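3-hydroxyacyl-thioester dehydratase X (Mycobacterium tuberculosis, PDB 4OOB) catalyses the reversible hydration of trans-2-enoyl-CoA to (3R)-3-hydroxyacyl-CoA, accepting a broad range of chain lengths with a preference for C8 to C12 substrates. Local coordinates at residues A64-I69 against D170-H175; A68-N73 against Q121-L126; R101-D106 against H127-S132. All blocks are in the same frame, centred on the assembly; numbering follows the deposited sequence.

How the interactions relate
From the N terminus, the chain leaves helix 43-57 and enters residues 64-73, from which both interaction 1 and interaction 2 start, sharing Ala68 and Ile69. It then runs through the antiparallel strands, and interaction 3 closes the open end of the hairpin made by strands 102-113 and 116-128. Interaction 2 closes a loop from 68-73 to 121-126 and crosses interaction 3, since their segments alternate along the chain. Interaction 1 reaches furthest, to 170-175, and its loop encloses the whole of interaction 3. Together they link three neighbouring strands of one sheet, ordered 69-77, 116-128 and 102-113, and fasten the loop leading into strand 69-77 to the loop after helix 158-167.

Interaction 1 of 3, residues A64-I69 against D170-H175; sequences AAMGAI and DHNPIH
Ala64 and Asp170 meet through a nearly straight bond, Ala64 N to Asp170 OD1 at 2.9 Å with 171° at the hydrogen. The amide comes down on the carboxylate from above its plane, while Asn172 N reaches the same oxygen from the opposite face, closing an Asx turn. Two backbone amides, one from each loop, thus grip OD1.

Asn172 carries the middle of the contact. Its CB is directed at the other loop, 3.3 Å from Ala64 O, and its CG lies anti to the backbone N (chi1 170°). Its OD1 receives two weak bonds, from Gly67 N and from Ile174 N, both at 3.4 Å, and so sits between the type II turn Ala65-Ala68 and the type I turn that begins at Asn172 itself.

On the outer side Met66 crosses Pro173 at about a right angle, its CG 3.8 Å from Pro173 CG. Further in, Ile174 offers both branches: CG2 lies 3.5 Å from Gly67 N, and CD1 is 3.8 Å from Ala68 O.

The run Asp170 to His175, Asp-His-Asn-Pro-Ile-His, matches the hydratase 2 motif of MaoC-like (R)-specific enoyl-CoA hydratases. In relatives this loop lines the active site, and it probably does so here.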
loop_
_atom_site.group_PDB
_atom_site.type_symbol
_atom_site.label_atom_id
_atom_site.label_comp_id
_atom_site.label_asym_id
_atom_site.label_seq_id
_atom_site.Cartn_x
_atom_site.Cartn_y
_atom_site.Cartn_z
ATOM N N ALA A 64 9.791 -5.819 1.107
ATOM C CA ALA A 64 8.870 -6.896 0.807
ATOM C C ALA A 64 9.768 -7.909 0.138
ATOM O O ALA A 64 10.804 -7.551 -0.420
ATOM C CB ALA A 64 7.753 -6.427 -0.116
ATOM N N ALA A 65 9.408 -9.181 0.237
ATOM C CA ALA A 65 10.223 -10.238 -0.399
ATOM C C ALA A 65 10.317 -9.861 -1.852
ATOM O O ALA A 65 9.354 -9.273 -2.462
ATOM C CB ALA A 65 9.605 -11.639 -0.241
ATOM N N MET A 66 11.468 -10.189 -2.418
ATOM C CA MET A 66 11.796 -9.726 -3.736
ATOM C C MET A 66 10.766 -10.319 -4.664
ATOM O O MET A 66 10.406 -11.482 -4.583
ATOM C CB MET A 66 13.221 -10.135 -4.102
ATOM C CG MET A 66 13.849 -9.244 -5.164
ATOM S SD MET A 66 15.531 -9.768 -5.539
ATOM C CE MET A 66 16.385 -9.826 -3.983
ATOM N N GLY A 67 10.210 -9.508 -5.516
ATOM C CA GLY A 67 9.236 -10.039 -6.425
ATOM C C GLY A 67 7.793 -10.176 -5.927
ATOM O O GLY A 67 6.893 -10.164 -6.818
ATOM N N ALA A 68 7.583 -10.331 -4.569
ATOM C CA ALA A 68 6.253 -10.258 -3.923
ATOM C C ALA A 68 5.404 -9.208 -4.578
ATOM O O ALA A 68 5.897 -8.169 -5.002
ATOM C CB ALA A 68 6.359 -9.881 -2.476
ATOM N N ILE A 69 4.119 -9.456 -4.609
ATOM C CA ILE A 69 3.208 -8.535 -5.258
ATOM C C ILE A 69 2.135 -8.231 -4.235
ATOM O O ILE A 69 1.554 -9.146 -3.680
ATOM C CB ILE A 69 2.591 -9.188 -6.503
ATOM C CG1 ILE A 69 3.700 -9.582 -7.495
ATOM C CG2 ILE A 69 1.525 -8.264 -7.137
ATOM C CD1 ILE A 69 3.176 -10.362 -8.726
ATOM N N ASP A 170 9.972 -0.028 2.515
ATOM C CA ASP A 170 10.006 -1.192 1.599
ATOM C C ASP A 170 10.971 -0.879 0.465
ATOM O O ASP A 170 10.627 -0.109 -0.416
ATOM C CB ASP A 170 8.604 -1.501 1.063
ATOM C CG ASP A 170 8.578 -2.657 0.038
ATOM O OD1 ASP A 170 9.672 -3.217 -0.230
ATOM O OD2 ASP A 170 7.481 -2.998 -0.510
ATOM N N HIS A 171 12.185 -1.450 0.532
ATOM C CA HIS A 171 13.208 -1.342 -0.523
ATOM C C HIS A 171 13.254 -2.560 -1.505
ATOM O O HIS A 171 14.253 -2.754 -2.152
ATOM C CB HIS A 171 14.628 -1.177 0.089
ATOM C CG HIS A 171 14.870 0.137 0.778
ATOM N ND1 HIS A 171 14.548 0.368 2.106
ATOM C CD2 HIS A 171 15.434 1.280 0.329
ATOM C CE1 HIS A 171 14.875 1.601 2.430
ATOM N NE2 HIS A 171 15.435 2.163 1.374
ATOM N N ASN A 172 12.199 -3.358 -1.597
ATOM C CA ASN A 172 12.131 -4.480 -2.554
ATOM C C ASN A 172 12.589 -3.947 -3.904
ATOM O O ASN A 172 11.949 -3.042 -4.487
ATOM C CB ASN A 172 10.703 -5.046 -2.561
ATOM C CG ASN A 172 10.428 -6.045 -3.661
ATOM O OD1 ASN A 172 11.296 -6.488 -4.325
ATOM N ND2 ASN A 172 9.160 -6.381 -3.845
ATOM N N PRO A 173 13.757 -4.449 -4.378
ATOM C CA PRO A 173 14.437 -3.905 -5.569
ATOM C C PRO A 173 13.749 -4.097 -6.919
ATOM O O PRO A 173 14.326 -3.673 -7.962
ATOM C CB PRO A 173 15.778 -4.628 -5.568
ATOM C CG PRO A 173 15.566 -5.885 -4.820
ATOM C CD PRO A 173 14.418 -5.671 -3.881
ATOM N N ILE A 174 12.588 -4.761 -6.959
ATOM C CA ILE A 174 11.825 -4.784 -8.226
ATOM C C ILE A 174 11.242 -3.404 -8.550
ATOM O O ILE A 174 10.832 -3.181 -9.656
ATOM C CB ILE A 174 10.661 -5.770 -8.251
ATOM C CG1 ILE A 174 9.576 -5.269 -7.256
ATOM C CG2 ILE A 174 11.107 -7.202 -7.933
ATOM C CD1 ILE A 174 8.409 -6.198 -7.109
ATOM N N HIS A 175 11.175 -2.495 -7.587
ATOM C CA HIS A 175 10.751 -1.084 -7.830
ATOM C C HIS A 175 11.883 -0.145 -8.230
ATOM O O HIS A 175 11.616 0.945 -8.697
ATOM C CB HIS A 175 10.110 -0.530 -6.567
ATOM C CG HIS A 175 9.068 -1.422 -6.024
ATOM N ND1 HIS A 175 9.157 -2.003 -4.773
ATOM C CD2 HIS A 175 7.948 -1.911 -6.592
ATOM C CE1 HIS A 175 8.115 -2.779 -4.585
ATOM N NE2 HIS A 175 7.372 -2.739 -5.674
#

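Interaction 2 of 3, residues A68-N73 against Q121-L126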
loop_
_atom_site.group_PDB
_atom_site.type_symbol
_atom_site.label_atom_id
_atom_site.label_comp_id
_atom_site.label_asym_id
_atom_site.label_seq_id
_atom_site.Cartn_x
_atom_site.Cartn_y
_atom_site.Cartn_z
ATOM N N ALA A 68 7.583 -10.331 -4.569
ATOM C CA ALA A 68 6.253 -10.258 -3.923
ATOM C C ALA A 68 5.404 -9.208 -4.578
ATOM O O ALA A 68 5.897 -8.169 -5.002
ATOM C CB ALA A 68 6.359 -9.881 -2.476
ATOM N N ILE A 69 4.119 -9.456 -4.609
ATOM C CA ILE A 69 3.208 -8.535 -5.258
ATOM C C ILE A 69 2.135 -8.231 -4.235
ATOM O O ILE A 69 1.554 -9.146 -3.680
ATOM C CB ILE A 69 2.591 -9.188 -6.503
ATOM C CG1 ILE A 69 3.700 -9.582 -7.495
ATOM C CG2 ILE A 69 1.525 -8.264 -7.137
ATOM C CD1 ILE A 69 3.176 -10.362 -8.726
ATOM N N HIS A 70 1.912 -6.942 -3.987
ATOM C CA HIS A 70 0.861 -6.508 -3.102
ATOM C C HIS A 70 -0.498 -6.607 -3.878
ATOM O O HIS A 70 -0.729 -5.930 -4.884
ATOM C CB HIS A 70 1.180 -5.081 -2.618
ATOM C CG HIS A 70 0.391 -4.659 -1.442
ATOM N ND1 HIS A 70 0.618 -3.479 -0.766
ATOM C CD2 HIS A 70 -0.631 -5.259 -0.806
ATOM C CE1 HIS A 70 -0.238 -3.369 0.227
ATOM N NE2 HIS A 70 -1.022 -4.425 0.206
ATOM N N THR A 71 -1.417 -7.420 -3.376
ATOM C CA THR A 71 -2.668 -7.616 -4.084
ATOM C C THR A 71 -3.826 -6.829 -3.472
ATOM O O THR A 71 -4.657 -6.371 -4.221
ATOM C CB THR A 71 -3.042 -9.098 -4.140
ATOM O OG1 THR A 71 -2.950 -9.619 -2.833
ATOM C CG2 THR A 71 -2.039 -9.923 -5.064
ATOM N N GLU A 72 -3.841 -6.642 -2.144
ATOM C CA GLU A 72 -4.954 -6.046 -1.425
ATOM C C GLU A 72 -4.530 -5.411 -0.128
ATOM O O GLU A 72 -3.585 -5.864 0.549
ATOM C CB GLU A 72 -6.028 -7.083 -1.112
ATOM C CG GLU A 72 -7.245 -6.927 -1.998
ATOM C CD GLU A 72 -8.322 -7.955 -1.780
ATOM O OE1 GLU A 72 -8.705 -8.573 -2.798
ATOM O OE2 GLU A 72 -8.803 -8.119 -0.633
ATOM N N ASN A 73 -5.260 -4.364 0.236
ATOM C CA ASN A 73 -5.003 -3.663 1.467
ATOM C C ASN A 73 -6.262 -3.068 2.025
ATOM O O ASN A 73 -6.955 -2.331 1.305
ATOM C CB ASN A 73 -3.997 -2.540 1.252
ATOM C CG ASN A 73 -3.166 -2.293 2.492
ATOM O OD1 ASN A 73 -3.340 -1.292 3.218
ATOM N ND2 ASN A 73 -2.289 -3.211 2.768
ATOM N N GLN A 121 -4.933 -2.813 9.981
ATOM C CA GLN A 121 -4.696 -3.144 8.587
ATOM C C GLN A 121 -4.594 -4.655 8.261
ATOM O O GLN A 121 -3.999 -5.403 8.992
ATOM C CB GLN A 121 -3.445 -2.445 8.139
ATOM C CG GLN A 121 -2.954 -2.824 6.769
ATOM C CD GLN A 121 -1.705 -2.041 6.432
ATOM O OE1 GLN A 121 -1.778 -1.108 5.661
ATOM N NE2 GLN A 121 -0.569 -2.373 7.062
ATOM N N VAL A 122 -5.194 -5.035 7.125
ATOM C CA VAL A 122 -5.019 -6.318 6.474
ATOM C C VAL A 122 -4.367 -6.058 5.088
ATOM O O VAL A 122 -4.904 -5.360 4.209
ATOM C CB VAL A 122 -6.322 -7.110 6.307
ATOM C CG1 VAL A 122 -6.018 -8.550 5.890
ATOM C CG2 VAL A 122 -7.176 -7.123 7.611
ATOM N N THR A 123 -3.159 -6.586 4.967
ATOM C CA THR A 123 -2.352 -6.451 3.819
ATOM C C THR A 123 -2.206 -7.872 3.312
ATOM O O THR A 123 -1.825 -8.774 4.069
ATOM C CB THR A 123 -0.937 -5.974 4.209
ATOM O OG1 THR A 123 -0.999 -4.614 4.660
ATOM C CG2 THR A 123 0.070 -6.151 3.027
ATOM N N THR A 124 -2.426 -8.051 2.033
ATOM C CA THR A 124 -2.261 -9.322 1.447
ATOM C C THR A 124 -1.171 -9.206 0.413
ATOM O O THR A 124 -1.268 -8.428 -0.529
ATOM C CB THR A 124 -3.608 -9.753 0.836
ATOM O OG1 THR A 124 -4.533 -9.897 1.905
ATOM C CG2 THR A 124 -3.524 -11.054 0.161
ATOM N N PHE A 125 -0.133 -9.995 0.614
ATOM C CA PHE A 125 0.931 -10.170 -0.352
ATOM C C PHE A 125 0.833 -11.543 -1.039
ATOM O O PHE A 125 0.448 -12.548 -0.415
ATOM C CB PHE A 125 2.302 -10.002 0.327
ATOM C CG PHE A 125 2.758 -8.585 0.409
ATOM C CD1 PHE A 125 3.126 -7.902 -0.732
ATOM C CD2 PHE A 125 2.856 -7.939 1.618
ATOM C CE1 PHE A 125 3.570 -6.586 -0.665
ATOM C CE2 PHE A 125 3.268 -6.620 1.684
ATOM C CZ PHE A 125 3.602 -5.936 0.546
ATOM N N LEU A 126 1.108 -11.524 -2.341
ATOM C CA LEU A 126 1.293 -12.714 -3.192
ATOM C C LEU A 126 2.800 -12.943 -3.324
ATOM O O LEU A 126 3.556 -12.070 -3.838
ATOM C CB LEU A 126 0.685 -12.521 -4.601
ATOM C CG LEU A 126 0.852 -13.697 -5.601
ATOM C CD1 LEU A 126 -0.020 -14.886 -5.238
ATOM C CD2 LEU A 126 0.559 -13.281 -7.017
#
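Ile69 and Leu126 open an antiparallel pairing of strands 69-77 and 116-128, neighbours in the curved sheet of the hotdog fold, and a classic beta bulge interrupts it. The two are a hydrogen-bonded pair, with Ile69 N to Leu126 O and Leu126 N to Ile69 O both 2.8 Å. His70 and Phe125 follow as a non-hydrogen-bonded pair. Then Thr71 and Glu72 both face Thr124, which gives Thr71 N to Thr124 O at 3.0 Å and Thr124 N to Glu72 O at 2.9 Å, and the register moves by one residue before Asn73 meets Thr123.

On the face with His70 and Phe125, the two rings meet obliquely, their planes 35° apart. Phe125 CZ lies over one face of the imidazole, and Phe125 CE1 comes within 3.4 Å of His70 CB. Thr124 O sits at the imidazole edge, near its plane, 3.2 Å from His70 CD2. Thr123 crosses His70 at about a right angle and brings its methyl CG2 up to the ring nitrogen NE2.

At the bulge, Thr71 holds OG1 between its own backbone N and carbonyl carbon (chi1 50°), near Thr124 O. The Thr71 and Leu126 side chains cross at about a right angle, with Thr71 CG2, anti to the carbonyl carbon, 3.8 Å from Leu126 CB. Glu72 leads its carboxylate away, to a salt bridge with Arg217 and a hydrogen bond with His74.

Phe45 and Phe49 of helix 43-57 and Met194 of helix 193-199 pack on the face carrying His70, Thr123 and Phe125. Along the flanks, Thr124 OG1 bonds Asp106 of strand 102-113, and the Thr71 backbone hydrogen-bonds to Phe218 of strand 212-218.

Interaction 3 of 3, residues R101-D106 against H127-S132; sequences RGLLVD and HQQRTS
His127 O is gripped by two donors, Leu103 N across the strands at 3.2 Å and Gln129 NE2 from its own segment at 2.7 Å, which approach from opposite faces of the carbonyl plane. The acceptor lies close to the plane of the Gln129 amide. In Gln129, CG stands between the backbone N and the carbonyl carbon (chi1 60°), the chain runs extended beyond it, and the side chain lies obliquely across Leu103. Gln129 NE2 lies 3.6 Å from Leu103 CB. Further out the fit is doubtful, because the end of Leu103 sits in a poor rotamer and comes very close to the Gln129 oxygen.

The return bond, His127 N to Leu103 O, is 2.9 Å and completes the hydrogen-bonded pair Leu103-His127. One step on, Gly102 stands opposite Gln128, their CA atoms 4.3 Å apart. Gly102 has no side chain to put between the strands; a CB there would run into His127 O and Gln128 CA, and its backbone angles (phi 160°, psi -149°) would also press one against the preceding carbonyl O. Gln129 N then bonds Arg101 O at a longer 3.3 Å.

Two side chains finish the contact. Val105 brings CG1 to the edge of the His127 ring, near its plane and 3.8 Å from NE2. At the other end Thr131 lays its methyl CG2 against Gly102 O, while its hydroxyl bonds His99 O on strand 86-99.

This is the open end of a beta hairpin, where strands 102-113 and 116-128 of the hotdog sheet finish pairing and the second turns out into a loop that leans back toward strand 86-99.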
loop_
_atom_site.group_PDB
_atom_site.type_symbol
_atom_site.label_atom_id
_atom_site.label_comp_id
_atom_site.label_asym_id
_atom_site.label_seq_id
_atom_site.Cartn_x
_atom_site.Cartn_y
_atom_site.Cartn_z
ATOM N N ARG A 101 -0.589 -17.882 -9.232
ATOM C CA ARG A 101 0.682 -17.268 -9.446
ATOM C C ARG A 101 1.491 -17.266 -8.182
ATOM O O ARG A 101 2.608 -16.758 -8.161
ATOM C CB ARG A 101 0.484 -15.858 -10.026
ATOM C CG ARG A 101 0.233 -15.943 -11.523
ATOM C CD ARG A 101 -0.311 -14.701 -12.170
ATOM N NE ARG A 101 0.372 -13.508 -11.762
ATOM C CZ ARG A 101 -0.203 -12.429 -11.220
ATOM N NH1 ARG A 101 -1.520 -12.358 -11.042
ATOM N NH2 ARG A 101 0.562 -11.385 -10.892
ATOM N N GLY A 102 0.936 -17.850 -7.129
ATOM C CA GLY A 102 1.698 -18.096 -5.911
ATOM C C GLY A 102 0.865 -18.304 -4.674
ATOM O O GLY A 102 -0.275 -18.783 -4.755
ATOM N N LEU A 103 1.428 -17.900 -3.546
ATOM C CA LEU A 103 0.874 -18.122 -2.236
ATOM C C LEU A 103 0.577 -16.743 -1.618
ATOM O O LEU A 103 1.454 -15.895 -1.494
ATOM C CB LEU A 103 1.856 -18.919 -1.391
ATOM C CG LEU A 103 1.644 -20.379 -0.940
ATOM C CD1 LEU A 103 0.651 -21.210 -1.759
ATOM C CD2 LEU A 103 2.955 -21.124 -0.776
ATOM N N LEU A 104 -0.687 -16.550 -1.257
ATOM C CA LEU A 104 -1.141 -15.350 -0.625
ATOM C C LEU A 104 -1.054 -15.602 0.866
ATOM O O LEU A 104 -1.381 -16.699 1.339
ATOM C CB LEU A 104 -2.612 -15.011 -0.989
ATOM C CG LEU A 104 -2.969 -14.894 -2.467
ATOM C CD1 LEU A 104 -4.480 -15.024 -2.692
ATOM C CD2 LEU A 104 -2.507 -13.539 -3.018
ATOM N N VAL A 105 -0.680 -14.551 1.585
ATOM C CA VAL A 105 -0.759 -14.535 3.035
ATOM C C VAL A 105 -1.276 -13.183 3.495
ATOM O O VAL A 105 -0.974 -12.154 2.883
ATOM C CB VAL A 105 0.610 -14.785 3.663
ATOM C CG1 VAL A 105 1.611 -13.704 3.222
ATOM C CG2 VAL A 105 0.477 -14.817 5.168
ATOM N N ASP A 106 -2.016 -13.175 4.586
ATOM C CA ASP A 106 -2.489 -11.952 5.166
ATOM C C ASP A 106 -1.610 -11.520 6.323
ATOM O O ASP A 106 -1.284 -12.311 7.209
ATOM C CB ASP A 106 -3.906 -12.121 5.684
ATOM C CG ASP A 106 -4.966 -12.244 4.589
ATOM O OD1 ASP A 106 -4.761 -11.942 3.375
ATOM O OD2 ASP A 106 -6.053 -12.677 4.996
ATOM N N HIS A 127 3.241 -14.067 -2.778
ATOM C CA HIS A 127 4.605 -14.511 -2.951
ATOM C C HIS A 127 4.695 -15.461 -4.122
ATOM O O HIS A 127 4.255 -16.603 -4.055
ATOM C CB HIS A 127 5.083 -15.155 -1.677
ATOM C CG HIS A 127 5.119 -14.197 -0.526
ATOM N ND1 HIS A 127 6.024 -13.157 -0.455
ATOM C CD2 HIS A 127 4.367 -14.117 0.593
ATOM C CE1 HIS A 127 5.831 -12.483 0.659
ATOM N NE2 HIS A 127 4.828 -13.038 1.309
ATOM N N GLN A 128 5.278 -14.992 -5.200
ATOM C CA GLN A 128 5.264 -15.762 -6.427
ATOM C C GLN A 128 5.965 -17.112 -6.291
ATOM O O GLN A 128 7.022 -17.261 -5.606
ATOM C CB GLN A 128 5.909 -14.991 -7.575
ATOM C CG GLN A 128 5.546 -13.532 -7.714
ATOM C CD GLN A 128 5.875 -12.981 -9.098
ATOM O OE1 GLN A 128 6.490 -11.905 -9.246
ATOM N NE2 GLN A 128 5.521 -13.734 -10.107
ATOM N N GLN A 129 5.400 -18.076 -7.022
ATOM C CA GLN A 129 5.852 -19.488 -7.083
ATOM C C GLN A 129 4.775 -20.291 -7.796
ATOM O O GLN A 129 3.604 -19.871 -7.833
ATOM C CB GLN A 129 6.063 -20.091 -5.673
ATOM C CG GLN A 129 4.814 -20.081 -4.816
ATOM C CD GLN A 129 5.108 -20.026 -3.337
ATOM O OE1 GLN A 129 5.267 -21.027 -2.710
ATOM N NE2 GLN A 129 5.125 -18.834 -2.775
ATOM N N ARG A 130 5.135 -21.460 -8.306
ATOM C CA ARG A 130 4.133 -22.406 -8.855
ATOM C C ARG A 130 3.309 -22.999 -7.735
ATOM O O ARG A 130 3.851 -23.361 -6.712
ATOM C CB ARG A 130 4.778 -23.589 -9.616
ATOM C CG ARG A 130 3.942 -24.032 -10.791
ATOM C CD ARG A 130 4.427 -25.296 -11.500
ATOM N NE ARG A 130 3.944 -26.344 -10.660
ATOM C CZ ARG A 130 2.856 -27.058 -10.830
ATOM N NH1 ARG A 130 2.136 -27.030 -11.929
ATOM N NH2 ARG A 130 2.532 -27.838 -9.855
ATOM N N THR A 131 2.014 -23.150 -7.953
ATOM C CA THR A 131 1.138 -23.896 -7.043
ATOM C C THR A 131 0.317 -24.917 -7.847
ATOM O O THR A 131 0.288 -24.859 -9.072
ATOM C CB THR A 131 0.141 -22.943 -6.364
ATOM O OG1 THR A 131 -0.881 -22.548 -7.301
ATOM C CG2 THR A 131 0.859 -21.690 -5.819
ATOM N N SER A 132 -0.424 -25.775 -7.153
ATOM C CA SER A 132 -1.392 -26.668 -7.804
ATOM C C SER A 132 -2.526 -25.946 -8.542
ATOM O O SER A 132 -3.379 -26.610 -9.078
ATOM C CB SER A 132 -2.061 -27.552 -6.758
ATOM O OG SER A 132 -3.074 -26.805 -6.070
#